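Long-range contact in type II restriction enzyme MspI (Moraxella sp., PDB 1SA3), which recognises the double-stranded DNA sequence 5'-CCGG-3' and cleaves it after the first cytosine, leaving terminal 5'-phosphates: residues 177-189 and 220-232. Sequence-based numbering, arbitrary orientation.
Sequences PYRERFIRWCVTL and KNIDDYVSDRIAE
Ile-183 illustrates a single knob-into-hole contact between two helices: its side chain enters a hole made by Tyr-225, Val-226, Arg-229 and Ile-230. Ile-183 CD1 meets CD1 of Ile-230 at 3.6 Å and CB of Arg-229, while CG2, set anti to the backbone N, turns to CE2 of Tyr-225 at 3.9 Å. Val-187 CG1 reaches the same ring atom at 3.7 Å, and Thr-188 CG2 extends the apolar seam to CD1 of Ile-222. Ile-230 CD1 also packs on Arg-179 CB (3.6 Å) and lies over one guanidinium face, toward its rim.

A salt bridge flanks this seam: Arg-184 NH2 bonds to OD1 of Asp-223 (2.9 Å, 148° at the hydrogen). The carboxylate, met on its anti side, is almost perpendicular to the guanidinium (87°), and its OD2 pairs with Lys-193. The chain is bent at chi3; Val-226 CG2 lies over one guanidinium face, toward its rim, and Arg-184 NH1 touches Ile-222 CG2 at a short 3.0 Å. At the Arg-179 end, a water joins NE to Ile-230 O, while NH1 pairs with Glu-176.

The N-to-C directions are 127° apart and the axes 9.7 Å, a steeply crossed pair joining helix 179-188 to the helix following edge strand 213-221 in this PDDEXK-clan nuclease.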
ATOM      1  N   PRO E 177       7.380  20.436   7.426  1.00 25.78           N
ATOM      2  CA  PRO E 177       8.696  19.827   7.636  1.00 28.98           C
ATOM      3  C   PRO E 177       8.649  18.303   7.778  1.00 25.86           C
ATOM      4  O   PRO E 177       9.639  17.627   7.511  1.00 26.79           O
ATOM      5  CB  PRO E 177       9.188  20.491   8.922  1.00 29.12           C
ATOM      6  CG  PRO E 177       8.466  21.803   8.942  1.00 33.07           C
ATOM      7  CD  PRO E 177       7.081  21.405   8.495  1.00 31.55           C
ATOM      8  N   TYR E 178       7.506  17.771   8.202  1.00 26.68           N
ATOM      9  CA  TYR E 178       7.358  16.330   8.407  1.00 24.79           C
ATOM     10  C   TYR E 178       6.637  15.585   7.290  1.00 24.79           C
ATOM     11  O   TYR E 178       6.468  14.371   7.377  1.00 23.08           O
ATOM     12  CB  TYR E 178       6.602  16.044   9.706  1.00 25.47           C
ATOM     13  CG  TYR E 178       7.210  16.632  10.953  1.00 26.21           C
ATOM     14  CD1 TYR E 178       6.876  17.921  11.375  1.00 28.39           C
ATOM     15  CD2 TYR E 178       8.090  15.888  11.731  1.00 24.82           C
ATOM     16  CE1 TYR E 178       7.404  18.451  12.556  1.00 28.07           C
ATOM     17  CE2 TYR E 178       8.623  16.407  12.907  1.00 27.26           C
ATOM     18  CZ  TYR E 178       8.273  17.686  13.313  1.00 28.68           C
ATOM     19  OH  TYR E 178       8.782  18.186  14.489  1.00 32.82           O
ATOM     20  N   ARG E 179       6.206  16.303   6.259  1.00 23.66           N
ATOM     21  CA  ARG E 179       5.480  15.694   5.146  1.00 23.55           C
ATOM     22  C   ARG E 179       5.968  14.319   4.702  1.00 23.10           C
ATOM     23  O   ARG E 179       5.204  13.358   4.732  1.00 21.06           O
ATOM     24  CB  ARG E 179       5.468  16.644   3.948  1.00 26.33           C
ATOM     25  CG  ARG E 179       4.353  17.668   4.012  1.00 30.07           C
ATOM     26  CD  ARG E 179       4.783  19.006   3.441  1.00 34.61           C
ATOM     27  NE  ARG E 179       4.894  19.020   1.986  1.00 38.16           N
ATOM     28  CZ  ARG E 179       5.992  19.384   1.329  1.00 38.42           C
ATOM     29  NH1 ARG E 179       7.079  19.750   1.995  1.00 41.28           N
ATOM     30  NH2 ARG E 179       5.994  19.414   0.005  1.00 39.93           N
ATOM     31  N   GLU E 180       7.230  14.224   4.292  1.00 22.98           N
ATOM     32  CA  GLU E 180       7.798  12.959   3.824  1.00 23.34           C
ATOM     33  C   GLU E 180       7.828  11.861   4.881  1.00 22.59           C
ATOM     34  O   GLU E 180       7.476  10.713   4.600  1.00 17.35           O
ATOM     35  CB  GLU E 180       9.213  13.179   3.276  1.00 25.94           C
ATOM     36  CG  GLU E 180       9.238  14.015   2.009  1.00 31.25           C
ATOM     37  CD  GLU E 180      10.535  13.886   1.224  1.00 37.86           C
ATOM     38  OE1 GLU E 180      10.577  14.414   0.096  1.00 38.58           O
ATOM     39  OE2 GLU E 180      11.506  13.266   1.720  1.00 38.89           O
ATOM     40  N   ARG E 181       8.257  12.204   6.093  1.00 19.92           N
ATOM     41  CA  ARG E 181       8.298  11.227   7.169  1.00 21.73           C
ATOM     42  C   ARG E 181       6.882  10.753   7.484  1.00 18.59           C
ATOM     43  O   ARG E 181       6.655   9.565   7.701  1.00 18.36           O
ATOM     44  CB  ARG E 181       8.936  11.833   8.422  1.00 21.57           C
ATOM     45  CG  ARG E 181      10.454  11.770   8.423  1.00 24.81           C
ATOM     46  CD  ARG E 181      11.033  12.609   9.553  1.00 26.95           C
ATOM     47  NE  ARG E 181      10.786  14.033   9.339  1.00 28.78           N
ATOM     48  CZ  ARG E 181      11.180  14.990  10.173  1.00 31.36           C
ATOM     49  NH1 ARG E 181      11.836  14.673  11.283  1.00 29.10           N
ATOM     50  NH2 ARG E 181      10.933  16.264   9.893  1.00 30.48           N
ATOM     51  N   PHE E 182       5.933  11.685   7.499  1.00 17.48           N
ATOM     52  CA  PHE E 182       4.536  11.357   7.784  1.00 16.12           C
ATOM     53  C   PHE E 182       4.004  10.332   6.777  1.00 14.35           C
ATOM     54  O   PHE E 182       3.425   9.311   7.154  1.00 16.08           O
ATOM     55  CB  PHE E 182       3.676  12.623   7.722  1.00 15.85           C
ATOM     56  CG  PHE E 182       2.289  12.458   8.300  1.00 17.74           C
ATOM     57  CD1 PHE E 182       2.032  12.797   9.624  1.00 18.53           C
ATOM     58  CD2 PHE E 182       1.235  12.007   7.511  1.00 18.45           C
ATOM     59  CE1 PHE E 182       0.742  12.701  10.160  1.00 19.53           C
ATOM     60  CE2 PHE E 182      -0.057  11.905   8.036  1.00 18.85           C
ATOM     61  CZ  PHE E 182      -0.302  12.258   9.368  1.00 17.25           C
ATOM     62  N   ILE E 183       4.204  10.601   5.492  1.00 15.28           N
ATOM     63  CA  ILE E 183       3.721   9.696   4.457  1.00 17.42           C
ATOM     64  C   ILE E 183       4.411   8.339   4.508  1.00 16.54           C
ATOM     65  O   ILE E 183       3.757   7.299   4.510  1.00 15.77           O
ATOM     66  CB  ILE E 183       3.927  10.283   3.052  1.00 18.17           C
ATOM     67  CG1 ILE E 183       3.186  11.613   2.929  1.00 16.13           C
ATOM     68  CG2 ILE E 183       3.404   9.306   2.010  1.00 15.64           C
ATOM     69  CD1 ILE E 183       3.632  12.460   1.764  1.00 16.84           C
ATOM     70  N   ARG E 184       5.737   8.355   4.544  1.00 16.08           N
ATOM     71  CA  ARG E 184       6.503   7.114   4.578  1.00 16.00           C
ATOM     72  C   ARG E 184       6.142   6.271   5.800  1.00 17.47           C
ATOM     73  O   ARG E 184       5.978   5.054   5.696  1.00 16.87           O
ATOM     74  CB  ARG E 184       8.007   7.428   4.565  1.00 18.75           C
ATOM     75  CG  ARG E 184       8.907   6.222   4.381  1.00 20.86           C
ATOM     76  CD  ARG E 184      10.376   6.649   4.302  1.00 23.53           C
ATOM     77  NE  ARG E 184      10.651   7.484   3.135  1.00 23.97           N
ATOM     78  CZ  ARG E 184      10.836   7.025   1.902  1.00 26.49           C
ATOM     79  NH1 ARG E 184      10.781   5.723   1.659  1.00 30.37           N
ATOM     80  NH2 ARG E 184      11.083   7.871   0.905  1.00 28.89           N
ATOM     81  N   TRP E 185       5.994   6.909   6.959  1.00 16.08           N
ATOM     82  CA  TRP E 185       5.658   6.157   8.159  1.00 18.50           C
ATOM     83  C   TRP E 185       4.242   5.581   8.097  1.00 16.49           C
ATOM     84  O   TRP E 185       4.008   4.450   8.521  1.00 15.75           O
ATOM     85  CB  TRP E 185       5.801   7.028   9.409  1.00 22.21           C
ATOM     86  CG  TRP E 185       5.525   6.262  10.653  1.00 23.33           C
ATOM     87  CD1 TRP E 185       6.412   5.513  11.372  1.00 22.87           C
ATOM     88  CD2 TRP E 185       4.254   6.092  11.284  1.00 20.38           C
ATOM     89  NE1 TRP E 185       5.770   4.886  12.411  1.00 19.22           N
ATOM     90  CE2 TRP E 185       4.443   5.224  12.381  1.00 22.18           C
ATOM     91  CE3 TRP E 185       2.970   6.590  11.027  1.00 23.07           C
ATOM     92  CZ2 TRP E 185       3.393   4.838  13.223  1.00 24.18           C
ATOM     93  CZ3 TRP E 185       1.926   6.208  11.862  1.00 22.47           C
ATOM     94  CH2 TRP E 185       2.145   5.339  12.947  1.00 22.40           C
ATOM     95  N   CYS E 186       3.299   6.353   7.568  1.00 18.05           N
ATOM     96  CA  CYS E 186       1.922   5.883   7.464  1.00 14.84           C
ATOM     97  C   CYS E 186       1.783   4.613   6.623  1.00 17.49           C
ATOM     98  O   CYS E 186       1.021   3.716   6.981  1.00 15.99           O
ATOM     99  CB  CYS E 186       1.021   6.966   6.865  1.00 20.94           C
ATOM    100  SG  CYS E 186       0.450   8.188   8.056  1.00 23.77           S
ATOM    101  N   VAL E 187       2.511   4.542   5.511  1.00 14.01           N
ATOM    102  CA  VAL E 187       2.429   3.373   4.632  1.00 15.59           C
ATOM    103  C   VAL E 187       3.469   2.282   4.881  1.00 16.54           C
ATOM    104  O   VAL E 187       3.322   1.179   4.364  1.00 17.77           O
ATOM    105  CB  VAL E 187       2.485   3.776   3.129  1.00 18.49           C
ATOM    106  CG1 VAL E 187       1.326   4.702   2.808  1.00 21.37           C
ATOM    107  CG2 VAL E 187       3.813   4.460   2.792  1.00 15.56           C
ATOM    108  N   THR E 188       4.509   2.559   5.670  1.00 13.43           N
ATOM    109  CA  THR E 188       5.525   1.528   5.923  1.00 15.01           C
ATOM    110  C   THR E 188       5.830   1.241   7.384  1.00 12.64           C
ATOM    111  O   THR E 188       6.452   0.227   7.698  1.00 13.62           O
ATOM    112  CB  THR E 188       6.882   1.879   5.283  1.00 14.08           C
ATOM    113  OG1 THR E 188       7.462   2.988   5.987  1.00 13.20           O
ATOM    114  CG2 THR E 188       6.717   2.206   3.806  1.00 12.91           C
ATOM    115  N   LEU E 189       5.410   2.142   8.261  1.00 13.43           N
ATOM    116  CA  LEU E 189       5.654   2.046   9.701  1.00 15.73           C
ATOM    117  C   LEU E 189       7.091   2.392  10.066  1.00 18.23           C
ATOM    118  O   LEU E 189       7.584   2.041  11.136  1.00 17.17           O
ATOM    119  CB  LEU E 189       5.303   0.665  10.258  1.00 16.21           C
ATOM    120  CG  LEU E 189       3.824   0.414  10.541  1.00 16.52           C
ATOM    121  CD1 LEU E 189       3.701  -0.852  11.361  1.00 18.37           C
ATOM    122  CD2 LEU E 189       3.209   1.590  11.301  1.00 17.42           C
ATOM    123  N   LYS E 220       4.149   0.996  -7.163  1.00 12.34           N
ATOM    124  CA  LYS E 220       5.085   2.071  -6.855  1.00 14.20           C
ATOM    125  C   LYS E 220       6.081   1.723  -5.755  1.00 15.37           C
ATOM    126  O   LYS E 220       5.700   1.102  -4.768  1.00 12.40           O
ATOM    127  CB  LYS E 220       4.301   3.299  -6.393  1.00 15.52           C
ATOM    128  CG  LYS E 220       3.377   3.914  -7.430  1.00 21.77           C
ATOM    129  CD  LYS E 220       4.118   4.862  -8.359  1.00 25.87           C
ATOM    130  CE  LYS E 220       3.133   5.644  -9.226  1.00 28.81           C
ATOM    131  NZ  LYS E 220       3.795   6.687 -10.067  1.00 25.50           N
ATOM    132  N   ASN E 221       7.353   2.099  -5.924  1.00 12.80           N
ATOM    133  CA  ASN E 221       8.308   1.890  -4.836  1.00 14.16           C
ATOM    134  C   ASN E 221       7.966   3.028  -3.852  1.00 14.36           C
ATOM    135  O   ASN E 221       7.257   3.982  -4.219  1.00 13.89           O
ATOM    136  CB  ASN E 221       9.775   1.978  -5.317  1.00 13.52           C
ATOM    137  CG  ASN E 221      10.100   3.285  -6.034  1.00 14.50           C
ATOM    138  OD1 ASN E 221       9.898   4.373  -5.500  1.00 15.66           O
ATOM    139  ND2 ASN E 221      10.618   3.172  -7.251  1.00 14.39           N
ATOM    140  N   ILE E 222       8.453   2.947  -2.619  1.00 12.69           N
ATOM    141  CA  ILE E 222       8.112   3.961  -1.629  1.00 16.59           C
ATOM    142  C   ILE E 222       8.536   5.377  -2.009  1.00 16.82           C
ATOM    143  O   ILE E 222       7.763   6.318  -1.829  1.00 16.75           O
ATOM    144  CB  ILE E 222       8.677   3.597  -0.235  1.00 15.70           C
ATOM    145  CG1 ILE E 222       8.227   2.183   0.152  1.00 12.94           C
ATOM    146  CG2 ILE E 222       8.170   4.578   0.812  1.00 16.17           C
ATOM    147  CD1 ILE E 222       6.711   1.969   0.093  1.00 16.35           C
ATOM    148  N   ASP E 223       9.750   5.539  -2.533  1.00 18.10           N
ATOM    149  CA  ASP E 223      10.210   6.872  -2.926  1.00 19.02           C
ATOM    150  C   ASP E 223       9.229   7.546  -3.877  1.00 19.34           C
ATOM    151  O   ASP E 223       8.832   8.690  -3.656  1.00 18.60           O
ATOM    152  CB  ASP E 223      11.591   6.808  -3.596  1.00 22.83           C
ATOM    153  CG  ASP E 223      12.723   6.639  -2.599  1.00 25.36           C
ATOM    154  OD1 ASP E 223      12.461   6.655  -1.376  1.00 26.30           O
ATOM    155  OD2 ASP E 223      13.878   6.493  -3.047  1.00 28.03           O
ATOM    156  N   ASP E 224       8.832   6.836  -4.933  1.00 17.57           N
ATOM    157  CA  ASP E 224       7.906   7.397  -5.912  1.00 16.26           C
ATOM    158  C   ASP E 224       6.526   7.669  -5.342  1.00 18.65           C
ATOM    159  O   ASP E 224       5.894   8.680  -5.676  1.00 17.83           O
ATOM    160  CB  ASP E 224       7.786   6.480  -7.128  1.00 18.78           C
ATOM    161  CG  ASP E 224       9.073   6.399  -7.920  1.00 20.28           C
ATOM    162  OD1 ASP E 224       9.978   7.216  -7.670  1.00 23.17           O
ATOM    163  OD2 ASP E 224       9.183   5.526  -8.798  1.00 19.72           O
ATOM    164  N   TYR E 225       6.047   6.774  -4.483  1.00 13.95           N
ATOM    165  CA  TYR E 225       4.733   6.970  -3.886  1.00 14.61           C
ATOM    166  C   TYR E 225       4.749   8.273  -3.085  1.00 15.68           C
ATOM    167  O   TYR E 225       3.831   9.091  -3.188  1.00 17.70           O
ATOM    168  CB  TYR E 225       4.385   5.805  -2.955  1.00 13.91           C
ATOM    169  CG  TYR E 225       3.060   5.981  -2.244  1.00 11.61           C
ATOM    170  CD1 TYR E 225       1.853   5.674  -2.883  1.00 13.42           C
ATOM    171  CD2 TYR E 225       3.009   6.469  -0.934  1.00 15.83           C
ATOM    172  CE1 TYR E 225       0.628   5.843  -2.234  1.00 14.78           C
ATOM    173  CE2 TYR E 225       1.789   6.641  -0.278  1.00 14.49           C
ATOM    174  CZ  TYR E 225       0.604   6.327  -0.931  1.00 13.93           C
ATOM    175  OH  TYR E 225      -0.603   6.481  -0.277  1.00 14.59           O
ATOM    176  N   VAL E 226       5.799   8.455  -2.288  1.00 16.60           N
ATOM    177  CA  VAL E 226       5.935   9.662  -1.474  1.00 19.08           C
ATOM    178  C   VAL E 226       5.960  10.903  -2.369  1.00 20.21           C
ATOM    179  O   VAL E 226       5.249  11.872  -2.116  1.00 18.78           O
ATOM    180  CB  VAL E 226       7.224   9.615  -0.617  1.00 20.02           C
ATOM    181  CG1 VAL E 226       7.457  10.969   0.072  1.00 24.67           C
ATOM    182  CG2 VAL E 226       7.110   8.510   0.430  1.00 19.20           C
ATOM    183  N   SER E 227       6.776  10.868  -3.418  1.00 19.59           N
ATOM    184  CA  SER E 227       6.856  11.998  -4.341  1.00 23.08           C
ATOM    185  C   SER E 227       5.483  12.316  -4.910  1.00 23.35           C
ATOM    186  O   SER E 227       5.103  13.484  -5.004  1.00 26.60           O
ATOM    187  CB  SER E 227       7.818  11.690  -5.490  1.00 24.60           C
ATOM    188  OG  SER E 227       9.141  11.529  -5.009  1.00 33.02           O
ATOM    189  N   ASP E 228       4.736  11.282  -5.291  1.00 21.88           N
ATOM    190  CA  ASP E 228       3.403  11.487  -5.848  1.00 21.29           C
ATOM    191  C   ASP E 228       2.475  12.171  -4.848  1.00 21.00           C
ATOM    192  O   ASP E 228       1.765  13.111  -5.202  1.00 23.98           O
ATOM    193  CB  ASP E 228       2.775  10.157  -6.284  1.00 21.63           C
ATOM    194  CG  ASP E 228       3.493   9.526  -7.469  1.00 24.90           C
ATOM    195  OD1 ASP E 228       4.234  10.236  -8.180  1.00 24.02           O
ATOM    196  OD2 ASP E 228       3.301   8.314  -7.694  1.00 26.64           O
ATOM    197  N   ARG E 229       2.473  11.690  -3.606  1.00 19.32           N
ATOM    198  CA  ARG E 229       1.630  12.272  -2.561  1.00 20.38           C
ATOM    199  C   ARG E 229       2.053  13.722  -2.268  1.00 20.27           C
ATOM    200  O   ARG E 229       1.201  14.596  -2.107  1.00 20.41           O
ATOM    201  CB  ARG E 229       1.720  11.442  -1.273  1.00 18.36           C
ATOM    202  CG  ARG E 229       1.231  10.000  -1.398  1.00 19.99           C
ATOM    203  CD  ARG E 229      -0.281   9.915  -1.595  1.00 20.98           C
ATOM    204  NE  ARG E 229      -0.707  10.340  -2.925  1.00 19.99           N
ATOM    205  CZ  ARG E 229      -0.477   9.658  -4.043  1.00 21.58           C
ATOM    206  NH1 ARG E 229       0.182   8.508  -4.001  1.00 21.97           N
ATOM    207  NH2 ARG E 229      -0.910  10.122  -5.207  1.00 23.50           N
ATOM    208  N   ILE E 230       3.363  13.964  -2.196  1.00 20.65           N
ATOM    209  CA  ILE E 230       3.898  15.312  -1.934  1.00 24.47           C
ATOM    210  C   ILE E 230       3.443  16.273  -3.026  1.00 25.51           C
ATOM    211  O   ILE E 230       3.058  17.409  -2.746  1.00 28.74           O
ATOM    212  CB  ILE E 230       5.455  15.332  -1.903  1.00 23.48           C
ATOM    213  CG1 ILE E 230       5.973  14.573  -0.680  1.00 22.79           C
ATOM    214  CG2 ILE E 230       5.966  16.778  -1.882  1.00 26.77           C
ATOM    215  CD1 ILE E 230       5.618  15.214   0.639  1.00 26.62           C
ATOM    216  N   ALA E 231       3.492  15.817  -4.274  1.00 27.80           N
ATOM    217  CA  ALA E 231       3.068  16.649  -5.401  1.00 28.90           C
ATOM    218  C   ALA E 231       1.578  16.961  -5.274  1.00 30.82           C
ATOM    219  O   ALA E 231       1.155  18.110  -5.419  1.00 32.21           O
ATOM    220  CB  ALA E 231       3.350  15.931  -6.728  1.00 24.13           C
ATOM    221  N   GLU E 232       0.794  15.926  -4.996  1.00 31.01           N
ATOM    222  CA  GLU E 232      -0.648  16.057  -4.842  1.00 28.68           C
ATOM    223  C   GLU E 232      -0.980  16.997  -3.683  1.00 31.13           C
ATOM    224  O   GLU E 232      -1.897  17.812  -3.772  1.00 26.74           O
ATOM    225  CB  GLU E 232      -1.258  14.679  -4.581  1.00 35.00           C
ATOM    226  CG  GLU E 232      -2.771  14.639  -4.608  1.00 43.14           C
ATOM    227  CD  GLU E 232      -3.314  13.281  -4.210  1.00 48.95           C
ATOM    228  OE1 GLU E 232      -2.889  12.269  -4.809  1.00 49.88           O
ATOM    229  OE2 GLU E 232      -4.165  13.228  -3.298  1.00 52.94           O
TER
HETATM  230  O   HOH W   1       3.191  18.899  -0.016  1.00 31.87           O